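Local coordinates for dual specificity protein phosphatase 18 (Homo sapiens, PDB 2ESB) that removes phosphate from phosphotyrosine and, less readily, phosphothreonine in MAP kinase peptides, acting as a dual-specificity protein phosphatase, at residues Ser21-Ser26 and Ala113-Tyr118; Leu39-Asn44 and Thr59-Ile64; Leu119-Ala124 and Ile152-Gln157. One frame throughout, in Å; residues are numbered along the deposited sequence.

Contact 1. Residues Ser21-Ser26 and Ala113-Tyr118; sequences SQITKS and ALCLAY. With ACT (acetate ion), chain B.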
loop_
_atom_site.group_PDB
_atom_site.type_symbol
_atom_site.label_atom_id
_atom_site.label_comp_id
_atom_site.label_asym_id
_atom_site.label_seq_id
_atom_site.Cartn_x
_atom_site.Cartn_y
_atom_site.Cartn_z
ATOM N N SER A 21 -6.124 -8.642 -4.034
ATOM C CA SER A 21 -5.308 -8.391 -5.213
ATOM C C SER A 21 -3.869 -8.764 -4.864
ATOM O O SER A 21 -3.231 -8.116 -4.034
ATOM C CB SER A 21 -5.382 -6.919 -5.613
ATOM O OG SER A 21 -6.727 -6.515 -5.840
ATOM N N GLN A 22 -3.347 -9.812 -5.490
ATOM C CA GLN A 22 -1.986 -10.214 -5.197
ATOM C C GLN A 22 -0.986 -9.292 -5.894
ATOM O O GLN A 22 -1.082 -9.056 -7.096
ATOM C CB GLN A 22 -1.747 -11.669 -5.608
ATOM C CG GLN A 22 -0.338 -12.135 -5.236
ATOM C CD GLN A 22 -0.168 -13.648 -5.275
ATOM O OE1 GLN A 22 -0.860 -14.346 -6.000
ATOM N NE2 GLN A 22 0.777 -14.148 -4.501
ATOM N N ILE A 23 -0.026 -8.764 -5.138
ATOM C CA ILE A 23 0.961 -7.862 -5.723
ATOM C C ILE A 23 2.294 -8.571 -5.935
ATOM O O ILE A 23 2.934 -8.391 -6.969
ATOM C CB ILE A 23 1.188 -6.616 -4.845
ATOM C CG1 ILE A 23 -0.154 -5.999 -4.433
ATOM C CG2 ILE A 23 2.033 -5.596 -5.607
ATOM C CD1 ILE A 23 -1.109 -5.708 -5.590
ATOM N N THR A 24 2.721 -9.365 -4.956
ATOM C CA THR A 24 3.973 -10.109 -5.075
ATOM C C THR A 24 3.699 -11.485 -4.501
ATOM O O THR A 24 2.573 -11.781 -4.121
ATOM C CB THR A 24 5.117 -9.479 -4.261
ATOM O OG1 THR A 24 4.863 -9.685 -2.867
ATOM C CG2 THR A 24 5.235 -7.963 -4.555
ATOM N N LYS A 25 4.723 -12.323 -4.423
ATOM C CA LYS A 25 4.532 -13.661 -3.882
ATOM C C LYS A 25 4.089 -13.623 -2.423
ATOM O O LYS A 25 3.476 -14.571 -1.940
ATOM C CB LYS A 25 5.826 -14.473 -4.001
ATOM C CG LYS A 25 7.003 -13.917 -3.204
ATOM C CD LYS A 25 8.199 -14.834 -3.345
ATOM C CE LYS A 25 9.290 -14.520 -2.342
ATOM N NZ LYS A 25 10.360 -15.561 -2.403
ATOM N N SER A 26 4.366 -12.526 -1.722
ATOM C CA SER A 26 3.989 -12.445 -0.308
ATOM C C SER A 26 3.228 -11.184 0.099
ATOM O O SER A 26 3.118 -10.874 1.293
ATOM C CB SER A 26 5.236 -12.544 0.567
ATOM O OG SER A 26 5.994 -11.352 0.475
ATOM N N ALA A 113 -0.618 3.243 -1.267
ATOM C CA ALA A 113 0.573 4.069 -1.089
ATOM C C ALA A 113 1.674 3.313 -0.356
ATOM O O ALA A 113 2.854 3.416 -0.716
ATOM C CB ALA A 113 0.219 5.349 -0.326
ATOM N N LEU A 114 1.309 2.553 0.675
ATOM C CA LEU A 114 2.328 1.797 1.406
ATOM C C LEU A 114 2.907 0.702 0.516
ATOM O O LEU A 114 4.098 0.382 0.597
ATOM C CB LEU A 114 1.754 1.191 2.692
ATOM C CG LEU A 114 1.446 2.216 3.792
ATOM C CD1 LEU A 114 1.219 1.508 5.105
ATOM C CD2 LEU A 114 2.613 3.180 3.951
ATOM N N CYS A 115 2.061 0.134 -0.339
ATOM C CA CYS A 115 2.508 -0.900 -1.258
ATOM C C CYS A 115 3.554 -0.313 -2.217
ATOM O O CYS A 115 4.590 -0.931 -2.459
ATOM C CB CYS A 115 1.328 -1.459 -2.050
ATOM S SG CYS A 115 1.830 -2.653 -3.343
ATOM N N LEU A 116 3.284 0.881 -2.754
ATOM C CA LEU A 116 4.230 1.518 -3.668
ATOM C C LEU A 116 5.571 1.758 -2.980
ATOM O O LEU A 116 6.626 1.525 -3.570
ATOM C CB LEU A 116 3.680 2.852 -4.201
ATOM C CG LEU A 116 2.380 2.779 -5.009
ATOM C CD1 LEU A 116 2.012 4.172 -5.509
ATOM C CD2 LEU A 116 2.543 1.809 -6.185
ATOM N N ALA A 117 5.531 2.209 -1.727
ATOM C CA ALA A 117 6.762 2.466 -0.994
ATOM C C ALA A 117 7.542 1.171 -0.832
ATOM O O ALA A 117 8.766 1.138 -1.009
ATOM C CB ALA A 117 6.452 3.077 0.393
ATOM N N TYR A 118 6.834 0.099 -0.498
ATOM C CA TYR A 118 7.484 -1.193 -0.318
ATOM C C TYR A 118 8.159 -1.677 -1.602
ATOM O O TYR A 118 9.316 -2.115 -1.575
ATOM C CB TYR A 118 6.466 -2.231 0.160
ATOM C CG TYR A 118 6.960 -3.655 0.038
ATOM C CD1 TYR A 118 7.904 -4.173 0.931
ATOM C CD2 TYR A 118 6.530 -4.462 -1.008
ATOM C CE1 TYR A 118 8.412 -5.465 0.767
ATOM C CE2 TYR A 118 7.024 -5.748 -1.179
ATOM C CZ TYR A 118 7.966 -6.241 -0.294
ATOM O OH TYR A 118 8.480 -7.496 -0.501
HETATM C C ACT B . 7.823 -12.273 -6.415
HETATM O O ACT B . 7.027 -11.771 -5.588
HETATM O OXT ACT B . 9.068 -12.221 -6.291
HETATM C CH3 ACT B . 7.199 -12.983 -7.636
HETATM O O HOH W 1 7.403 -9.212 -2.206
#
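I23 on edge strand 21-24 and C115 on helix 110-122 face each other, and their CA atoms, 8.4 Å apart, mark the closest approach of the two backbones. Both side chains start out toward the partner segment. SG of C115 is anti to the backbone N (chi1 174°), which carries the sulfur out from the helix to the CG1 and CG2 branches of I23. The CG2 methyl of I23 makes the main touch, 3.7 Å from C115 SG, with CG1 of I23 a little behind at 4.0 Å. This is apolar packing, and no direct hydrogen bond joins the segments.

One turn further along the helix, Y118 reaches T24. The CG2 methyl of T24 lies at the edge of the Y118 ring, near its plane, 4.4 Å from CE2 of Y118. The polar ends meet through one water, which sits in the ring plane, 2.6 Å from Y118 OH and 2.7 Å from T24 OG1. The same OG1 of T24 accepts from S26 N at 3.1 Å. This makes an ST turn. The amide between them, K25 N, donates almost straight (166°) to O of an acetate ion, 2.6 Å away; the ion probably comes from the crystallisation liquor.

The contact packs a helix of the phosphatase domain against the edge of its central mixed sheet. C115 also touches I29 on neighbouring strand 27-30. Y118 lies on L27 of that strand and on I90 of helix 83-95, while W133 of helix 127-137 donates its NE1 to the I23 carbonyl.

Contact 2. Residues Leu39-Asn44 and Thr59-Ile64; sequences LMLSSN and TLYEDI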
loop_
_atom_site.group_PDB
_atom_site.type_symbol
_atom_site.label_atom_id
_atom_site.label_comp_id
_atom_site.label_asym_id
_atom_site.label_seq_id
_atom_site.Cartn_x
_atom_site.Cartn_y
_atom_site.Cartn_z
ATOM N N LEU A 39 -12.192 -17.169 5.274
ATOM C CA LEU A 39 -11.856 -18.139 4.234
ATOM C C LEU A 39 -10.854 -17.608 3.228
ATOM O O LEU A 39 -9.944 -18.321 2.804
ATOM C CB LEU A 39 -13.115 -18.583 3.487
ATOM C CG LEU A 39 -14.013 -19.568 4.231
ATOM C CD1 LEU A 39 -15.213 -19.920 3.358
ATOM C CD2 LEU A 39 -13.220 -20.814 4.582
ATOM N N MET A 40 -11.033 -16.350 2.847
ATOM C CA MET A 40 -10.158 -15.721 1.884
ATOM C C MET A 40 -8.755 -15.556 2.450
ATOM O O MET A 40 -7.765 -15.697 1.734
ATOM C CB MET A 40 -10.724 -14.363 1.488
ATOM C CG MET A 40 -10.128 -13.824 0.207
ATOM S SD MET A 40 -11.127 -12.490 -0.430
ATOM C CE MET A 40 -12.471 -13.415 -1.112
ATOM N N LEU A 41 -8.671 -15.240 3.735
ATOM C CA LEU A 41 -7.370 -15.080 4.372
ATOM C C LEU A 41 -6.655 -16.432 4.427
ATOM O O LEU A 41 -5.488 -16.555 4.041
ATOM C CB LEU A 41 -7.534 -14.530 5.794
ATOM C CG LEU A 41 -8.102 -13.110 5.888
ATOM C CD1 LEU A 41 -8.335 -12.760 7.342
ATOM C CD2 LEU A 41 -7.149 -12.112 5.226
ATOM N N SER A 42 -7.348 -17.460 4.898
ATOM C CA SER A 42 -6.700 -18.761 4.993
ATOM C C SER A 42 -6.371 -19.364 3.625
ATOM O O SER A 42 -5.297 -19.945 3.441
ATOM C CB SER A 42 -7.560 -19.731 5.820
ATOM O OG SER A 42 -8.855 -19.854 5.281
ATOM N N SER A 43 -7.268 -19.202 2.657
ATOM C CA SER A 43 -7.045 -19.764 1.330
ATOM C C SER A 43 -5.870 -19.102 0.598
ATOM O O SER A 43 -5.242 -19.716 -0.260
ATOM C CB SER A 43 -8.313 -19.649 0.483
ATOM O OG SER A 43 -8.466 -18.331 -0.006
ATOM N N ASN A 44 -5.582 -17.846 0.921
ATOM C CA ASN A 44 -4.462 -17.155 0.303
ATOM C C ASN A 44 -3.270 -17.194 1.251
ATOM O O ASN A 44 -2.273 -16.500 1.051
ATOM C CB ASN A 44 -4.842 -15.711 -0.020
ATOM C CG ASN A 44 -5.763 -15.612 -1.215
ATOM O OD1 ASN A 44 -5.313 -15.630 -2.354
ATOM N ND2 ASN A 44 -7.062 -15.531 -0.960
ATOM N N THR A 59 -11.604 -8.163 12.437
ATOM C CA THR A 59 -12.091 -9.295 13.212
ATOM C C THR A 59 -10.750 -10.022 13.380
ATOM O O THR A 59 -10.032 -10.206 12.401
ATOM C CB THR A 59 -13.039 -10.195 12.392
ATOM O OG1 THR A 59 -14.164 -9.430 11.940
ATOM C CG2 THR A 59 -13.542 -11.363 13.246
ATOM N N LEU A 60 -10.400 -10.424 14.594
ATOM C CA LEU A 60 -9.108 -11.072 14.806
ATOM C C LEU A 60 -9.194 -12.588 14.769
ATOM O O LEU A 60 -9.555 -13.219 15.764
ATOM C CB LEU A 60 -8.520 -10.624 16.151
ATOM C CG LEU A 60 -8.536 -9.115 16.421
ATOM C CD1 LEU A 60 -7.862 -8.836 17.771
ATOM C CD2 LEU A 60 -7.813 -8.376 15.300
ATOM N N TYR A 61 -8.855 -13.178 13.627
ATOM C CA TYR A 61 -8.907 -14.626 13.504
ATOM C C TYR A 61 -7.653 -15.289 14.048
ATOM O O TYR A 61 -6.591 -14.670 14.150
ATOM C CB TYR A 61 -9.136 -15.028 12.048
ATOM C CG TYR A 61 -10.452 -14.510 11.496
ATOM C CD1 TYR A 61 -10.482 -13.615 10.425
ATOM C CD2 TYR A 61 -11.665 -14.918 12.050
ATOM C CE1 TYR A 61 -11.688 -13.137 9.917
ATOM C CE2 TYR A 61 -12.870 -14.454 11.554
ATOM C CZ TYR A 61 -12.882 -13.567 10.489
ATOM O OH TYR A 61 -14.090 -13.140 9.981
ATOM N N GLU A 62 -7.797 -16.557 14.400
ATOM C CA GLU A 62 -6.717 -17.349 14.961
ATOM C C GLU A 62 -5.553 -17.544 13.996
ATOM O O GLU A 62 -5.748 -17.718 12.795
ATOM C CB GLU A 62 -7.263 -18.720 15.374
ATOM C CG GLU A 62 -6.827 -19.186 16.753
ATOM C CD GLU A 62 -7.088 -18.140 17.819
ATOM O OE1 GLU A 62 -6.276 -17.196 17.936
ATOM O OE2 GLU A 62 -8.109 -18.254 18.531
ATOM N N ASP A 63 -4.340 -17.501 14.538
ATOM C CA ASP A 63 -3.128 -17.714 13.755
ATOM C C ASP A 63 -2.826 -16.672 12.680
ATOM O O ASP A 63 -2.094 -16.932 11.724
ATOM C CB ASP A 63 -3.173 -19.109 13.148
ATOM C CG ASP A 63 -3.174 -20.195 14.215
ATOM O OD1 ASP A 63 -3.818 -21.238 14.000
ATOM O OD2 ASP A 63 -2.523 -19.998 15.269
ATOM N N ILE A 64 -3.404 -15.494 12.831
ATOM C CA ILE A 64 -3.116 -14.404 11.914
ATOM C C ILE A 64 -2.707 -13.245 12.808
ATOM O O ILE A 64 -3.311 -13.031 13.862
ATOM C CB ILE A 64 -4.345 -14.017 11.070
ATOM C CG1 ILE A 64 -4.720 -15.196 10.160
ATOM C CG2 ILE A 64 -4.031 -12.769 10.247
ATOM C CD1 ILE A 64 -5.937 -14.959 9.288
#
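L41 of helix 38-43 packs against Y61 and I64, the first and last residues of a type II beta turn in the loop between strands 48-51 and 65-68. The contact joins a short helix to a connection at the outer end of the phosphatase domain's central sheet. It is partly buried and away from the predicted active-site cysteine.

The interaction across the segments is apolar. CD1 of L41 touches both partners, 3.8 Å from CD1 of I64 and 3.9 Å from CD1 of Y61. It meets the Y61 ring at the edge, near the ring plane. CB of L41 adds a second touch to I64, 3.9 Å from the same CD1 of I64. The L41 side chain crosses each of the other two at about a right angle. In I64 the longer branch is extended (chi2 179°), so CD1 reaches out to L41. Y66 on strand 65-68 also packs on L41.

The polar bonds lie within each side or run to neighbours, and none crosses directly between the segments. Y61 OH bonds to the N36 carbonyl, just ahead of the helix, so the ring that L41 touches is tied at its far end. The Y61 amide bonds to Y66 OH.

At the C-terminal end of the helix, N44 is the first residue to leave helical backbone angles. Its side chain folds back on the last turn. M40 O takes two bonds from N44, one from its backbone N at 3.2 Å. The other comes from ND2 of N44, 2.8 Å from M40 O, nearly straight at 171°, with the acceptor in the amide plane.

Contact 3. Residues Leu119-Ala124 and Ile152-Gln157; sequences LMKYHA and IHYEFQ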
loop_
_atom_site.group_PDB
_atom_site.type_symbol
_atom_site.label_atom_id
_atom_site.label_comp_id
_atom_site.label_asym_id
_atom_site.label_seq_id
_atom_site.Cartn_x
_atom_site.Cartn_y
_atom_site.Cartn_z
ATOM N N LEU A 119 7.438 -1.605 -2.723
ATOM C CA LEU A 119 7.990 -2.054 -4.002
ATOM C C LEU A 119 9.258 -1.294 -4.380
ATOM O O LEU A 119 10.210 -1.887 -4.888
ATOM C CB LEU A 119 6.956 -1.915 -5.122
ATOM C CG LEU A 119 5.769 -2.879 -5.051
ATOM C CD1 LEU A 119 4.762 -2.565 -6.151
ATOM C CD2 LEU A 119 6.278 -4.311 -5.191
ATOM N N MET A 120 9.285 0.011 -4.128
ATOM C CA MET A 120 10.480 0.783 -4.454
ATOM C C MET A 120 11.657 0.349 -3.594
ATOM O O MET A 120 12.779 0.191 -4.083
ATOM C CB MET A 120 10.255 2.286 -4.242
ATOM C CG MET A 120 9.294 2.936 -5.226
ATOM S SD MET A 120 9.397 4.751 -5.146
ATOM C CE MET A 120 8.616 5.052 -3.538
ATOM N N LYS A 121 11.405 0.154 -2.307
ATOM C CA LYS A 121 12.484 -0.217 -1.411
ATOM C C LYS A 121 12.983 -1.640 -1.558
ATOM O O LYS A 121 14.189 -1.872 -1.531
ATOM C CB LYS A 121 12.086 0.027 0.048
ATOM C CG LYS A 121 13.242 -0.202 1.013
ATOM C CD LYS A 121 12.910 0.116 2.464
ATOM C CE LYS A 121 14.177 -0.032 3.349
ATOM N NZ LYS A 121 13.990 0.506 4.747
ATOM N N TYR A 122 12.079 -2.596 -1.739
ATOM C CA TYR A 122 12.513 -3.987 -1.820
ATOM C C TYR A 122 12.507 -4.699 -3.165
ATOM O O TYR A 122 13.006 -5.820 -3.268
ATOM C CB TYR A 122 11.728 -4.820 -0.802
ATOM C CG TYR A 122 12.223 -4.609 0.601
ATOM C CD1 TYR A 122 11.591 -3.713 1.454
ATOM C CD2 TYR A 122 13.375 -5.258 1.055
ATOM C CE1 TYR A 122 12.091 -3.462 2.725
ATOM C CE2 TYR A 122 13.884 -5.011 2.325
ATOM C CZ TYR A 122 13.235 -4.108 3.152
ATOM O OH TYR A 122 13.730 -3.829 4.400
ATOM N N HIS A 123 11.931 -4.080 -4.190
ATOM C CA HIS A 123 11.916 -4.705 -5.513
ATOM C C HIS A 123 12.647 -3.829 -6.538
ATOM O O HIS A 123 12.491 -3.991 -7.751
ATOM C CB HIS A 123 10.473 -4.978 -5.943
ATOM C CG HIS A 123 9.866 -6.161 -5.250
ATOM N ND1 HIS A 123 9.938 -7.440 -5.757
ATOM C CD2 HIS A 123 9.247 -6.268 -4.052
ATOM C CE1 HIS A 123 9.388 -8.284 -4.902
ATOM N NE2 HIS A 123 8.960 -7.598 -3.858
ATOM N N ALA A 124 13.437 -2.894 -6.021
ATOM C CA ALA A 124 14.226 -1.978 -6.842
ATOM C C ALA A 124 13.436 -1.420 -8.025
ATOM O O ALA A 124 13.894 -1.459 -9.171
ATOM C CB ALA A 124 15.481 -2.697 -7.334
ATOM N N ILE A 152 6.846 10.644 -3.953
ATOM C CA ILE A 152 7.870 11.264 -4.792
ATOM C C ILE A 152 9.072 11.645 -3.918
ATOM O O ILE A 152 10.229 11.436 -4.299
ATOM C CB ILE A 152 7.287 12.515 -5.508
ATOM C CG1 ILE A 152 6.354 12.059 -6.634
ATOM C CG2 ILE A 152 8.408 13.393 -6.069
ATOM C CD1 ILE A 152 5.496 13.174 -7.222
ATOM N N HIS A 153 8.808 12.190 -2.736
ATOM C CA HIS A 153 9.903 12.552 -1.834
ATOM C C HIS A 153 10.672 11.287 -1.406
ATOM O O HIS A 153 11.901 11.281 -1.347
ATOM C CB HIS A 153 9.360 13.282 -0.607
ATOM C CG HIS A 153 10.413 13.637 0.396
ATOM N ND1 HIS A 153 10.636 12.896 1.536
ATOM C CD2 HIS A 153 11.321 14.641 0.416
ATOM C CE1 HIS A 153 11.634 13.430 2.219
ATOM N NE2 HIS A 153 12.068 14.489 1.560
ATOM N N TYR A 154 9.944 10.212 -1.129
ATOM C CA TYR A 154 10.567 8.948 -0.724
ATOM C C TYR A 154 11.375 8.366 -1.891
ATOM O O TYR A 154 12.466 7.840 -1.691
ATOM C CB TYR A 154 9.486 7.966 -0.274
ATOM C CG TYR A 154 9.990 6.688 0.348
ATOM C CD1 TYR A 154 10.917 6.711 1.382
ATOM C CD2 TYR A 154 9.500 5.454 -0.068
ATOM C CE1 TYR A 154 11.353 5.534 1.993
ATOM C CE2 TYR A 154 9.926 4.262 0.545
ATOM C CZ TYR A 154 10.853 4.317 1.573
ATOM O OH TYR A 154 11.288 3.164 2.188
ATOM N N GLU A 155 10.839 8.451 -3.106
ATOM C CA GLU A 155 11.559 7.950 -4.272
ATOM C C GLU A 155 12.886 8.686 -4.389
ATOM O O GLU A 155 13.929 8.072 -4.634
ATOM C CB GLU A 155 10.764 8.165 -5.565
ATOM C CG GLU A 155 11.487 7.595 -6.790
ATOM C CD GLU A 155 10.804 7.887 -8.114
ATOM O OE1 GLU A 155 10.960 7.065 -9.042
ATOM O OE2 GLU A 155 10.132 8.930 -8.251
ATOM N N PHE A 156 12.850 10.006 -4.219
ATOM C CA PHE A 156 14.073 10.801 -4.317
ATOM C C PHE A 156 15.053 10.369 -3.241
ATOM O O PHE A 156 16.263 10.314 -3.476
ATOM C CB PHE A 156 13.783 12.295 -4.157
ATOM C CG PHE A 156 14.998 13.164 -4.343
ATOM C CD1 PHE A 156 15.543 13.351 -5.611
ATOM C CD2 PHE A 156 15.613 13.768 -3.252
ATOM C CE1 PHE A 156 16.688 14.129 -5.791
ATOM C CE2 PHE A 156 16.759 14.548 -3.420
ATOM C CZ PHE A 156 17.295 14.726 -4.696
ATOM N N GLN A 157 14.535 10.073 -2.055
ATOM C CA GLN A 157 15.387 9.634 -0.961
ATOM C C GLN A 157 16.074 8.313 -1.297
ATOM O O GLN A 157 17.261 8.131 -1.019
ATOM C CB GLN A 157 14.570 9.464 0.317
ATOM C CG GLN A 157 13.998 10.771 0.855
ATOM C CD GLN A 157 13.283 10.589 2.179
ATOM O OE1 GLN A 157 12.308 9.841 2.274
ATOM N NE2 GLN A 157 13.768 11.271 3.212
#
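The Y154 ring meets the methyl end of M120, which comes in obliquely, with CE of M120 3.6 Å from CD2 of Y154. Q157 OE1 lies at the edge of the same ring, in its plane. At the ring's outer end, OH of Y154 lies alongside the extended K121 chain, 3.5 Å from its CD. F83 of helix 83-95 also meets the Y154 ring, the planes at about 50°. On the H153 ring, CG of Q157 rests on one face, offset toward the rim.

This is helix-helix packing in the phosphatase domain, between the last turn of helix 110-122 and the later half of helix 145-159. The CA atoms of M120 and E155 are 7.3 Å apart. M120 bends at chi3 (-71°), which turns CE toward Y154 while SD stays 3.7 Å from CB of E155.

D84 OD2 takes a salt bridge from K121 NZ and a hydrogen bond from Y154 OH, and K121 NZ has a second salt bridge, to D88. The buried carboxylate of E155 bonds to T163 OG1 and L127 N through OE1, and to N162 ND2 through OE2.

Contacts 1 and 3 are buried and share helix 110-122, which meets the edge strand 21-24 in one and helix 145-159 in the other. They touch where T24 packs on H123 and L119, and where A117 packs on Y154. Contact 2 is partly buried and peripheral, about 30 Å from contact 3, centre to centre, and on the opposite side of the chain's centre. It lies by strand 65-68, at the other edge of the sheet from contact 1. None has a direct hydrogen bond between its segments. Contact 1 adds a water bridge, contact 2 is purely apolar between its segments, and contact 3 sets methionine packing beside charged ends paired with other elements.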